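Local coordinates for transaminase (Bacillus megaterium, PDB 5G0A) that catalyses S-selective, pyridoxal-5'-phosphate-dependent transfer of amino groups as a class-III omega-transaminase, at the interface of chains A and B. Residues are numbered along the deposited sequence; one frame, centred on the assembly and turned at random. Chains: chain A/B, Transaminase.

The interface of chains A and B. Residues chain A 114-116, 312; chain B 20-22.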
loop_
_atom_site.group_PDB
_atom_site.type_symbol
_atom_site.label_atom_id
_atom_site.label_comp_id
_atom_site.label_asym_id
_atom_site.label_seq_id
_atom_site.Cartn_x
_atom_site.Cartn_y
_atom_site.Cartn_z
ATOM N N LYS A 114 -1.798 -31.671 1.487
ATOM C CA LYS A 114 -1.340 -31.670 0.107
ATOM C C LYS A 114 -0.125 -30.768 -0.055
ATOM O O LYS A 114 0.027 -29.806 0.702
ATOM C CB LYS A 114 -2.435 -31.193 -0.872
ATOM C CG LYS A 114 -3.518 -32.231 -1.190
ATOM C CD LYS A 114 -4.407 -31.724 -2.314
ATOM C CE LYS A 114 -5.180 -32.866 -2.992
ATOM N NZ LYS A 114 -5.758 -32.376 -4.267
ATOM N N VAL A 115 0.691 -31.103 -1.058
ATOM C CA VAL A 115 1.919 -30.349 -1.456
ATOM C C VAL A 115 1.758 -29.670 -2.815
ATOM O O VAL A 115 1.119 -30.199 -3.731
ATOM C CB VAL A 115 3.158 -31.266 -1.504
ATOM C CG1 VAL A 115 4.426 -30.478 -1.868
ATOM C CG2 VAL A 115 3.369 -31.941 -0.162
ATOM N N ARG A 116 2.345 -28.482 -2.935
ATOM C CA ARG A 116 2.593 -27.859 -4.221
ATOM C C ARG A 116 4.099 -27.666 -4.303
ATOM O O ARG A 116 4.707 -27.034 -3.414
ATOM C CB ARG A 116 1.893 -26.503 -4.328
ATOM C CG ARG A 116 2.341 -25.711 -5.563
ATOM C CD ARG A 116 1.270 -24.745 -6.041
ATOM N NE ARG A 116 1.716 -23.919 -7.174
ATOM C CZ ARG A 116 1.804 -24.328 -8.435
ATOM N NH1 ARG A 116 1.522 -25.596 -8.781
ATOM N NH2 ARG A 116 2.207 -23.468 -9.357
ATOM N N VAL A 312 0.320 -27.999 2.969
ATOM C CA VAL A 312 -0.813 -27.388 3.675
ATOM C C VAL A 312 -1.567 -28.500 4.394
ATOM O O VAL A 312 -1.459 -29.670 3.996
ATOM C CB VAL A 312 -1.755 -26.622 2.712
ATOM C CG1 VAL A 312 -0.957 -25.589 1.898
ATOM C CG2 VAL A 312 -2.539 -27.578 1.775
ATOM N N TYR B 20 -2.374 -36.103 -3.123
ATOM C CA TYR B 20 -1.262 -35.435 -2.393
ATOM C C TYR B 20 -0.761 -34.138 -3.011
ATOM O O TYR B 20 0.023 -33.432 -2.382
ATOM C CB TYR B 20 -0.090 -36.385 -2.204
ATOM C CG TYR B 20 -0.393 -37.577 -1.308
ATOM C CD1 TYR B 20 -1.109 -37.409 -0.126
ATOM C CD2 TYR B 20 0.065 -38.854 -1.639
ATOM C CE1 TYR B 20 -1.378 -38.487 0.710
ATOM C CE2 TYR B 20 -0.210 -39.948 -0.812
ATOM C CZ TYR B 20 -0.929 -39.747 0.354
ATOM O OH TYR B 20 -1.214 -40.802 1.201
ATOM N N LEU B 21 -1.206 -33.847 -4.222
ATOM C CA LEU B 21 -0.751 -32.663 -4.952
ATOM C C LEU B 21 -1.867 -31.632 -5.072
ATOM O O LEU B 21 -3.015 -31.969 -5.382
ATOM C CB LEU B 21 -0.197 -33.028 -6.333
ATOM C CG LEU B 21 1.131 -33.822 -6.260
ATOM C CD1 LEU B 21 1.400 -34.554 -7.564
ATOM C CD2 LEU B 21 2.297 -32.903 -5.912
ATOM N N MET B 22 -1.529 -30.362 -4.830
ATOM C CA MET B 22 -2.507 -29.276 -4.985
ATOM C C MET B 22 -2.894 -29.070 -6.440
ATOM O O MET B 22 -2.040 -29.091 -7.337
ATOM C CB MET B 22 -1.955 -27.960 -4.400
ATOM C CG MET B 22 -1.619 -28.030 -2.927
ATOM S SD MET B 22 -1.321 -26.367 -2.224
ATOM C CE MET B 22 -2.997 -25.757 -2.055
HETATM O O HOH W 1 0.623 -28.047 -7.185
#
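A:Val115 and B:Leu21 form a parallel beta bridge, by which the segment following helix 10-20 of chain B joins the edge of strand 112-118 of chain A. Two backbone bonds define it: A:Val115 N gives to B:Tyr20 O at 2.8 Å, nearly straight at 175°, and B:Met22 N returns to A:Val115 O at 2.9 Å. The tight part comprises the arm of B:Met22, which has the most hidden surface here, 56 Å², and the methylenes of A:Lys114. B:Met22 CG lies 3.6 Å from A:Val115 O. B:Met22 SD meets the aliphatic root of A:Arg116 at CB, 3.8 Å away, while A:Val312 CG1 from strand 308-313 is only peripheral to the sulfur. From the same face of the strand, two residues earlier than A:Arg116, A:Lys114 CB comes within 3.9 Å of B:Met22 CG. The lysine chain then runs extended alongside the backbone of B:Tyr20 and B:Leu21, with A:Lys114 CE 3.3 Å and A:Lys114 NZ 3.0 Å from B:Leu21 O, the nitrogen above the carbonyl plane (36° out of it). An alanine in place of A:Lys114 would probably leave B:Leu21 O without this side-chain amine donor and strip the methylene cover from the B:Tyr20–B:Leu21 backbone. The water-mediated side is looser: beyond its packed CB, A:Arg116 runs extended to NE, with CG anti to the backbone N (chi1 170°), and its guanidinium reaches chain B through water instead of direct packing. This two-fold homodimer contact, repeated with the chains exchanged, probably helps hold together the dimer typical of the family. Water 1 sits in plane at the guanidinium edge, near A:Arg116 NH1, and lies 2.9 Å from the backbone oxygen B:Met22 O.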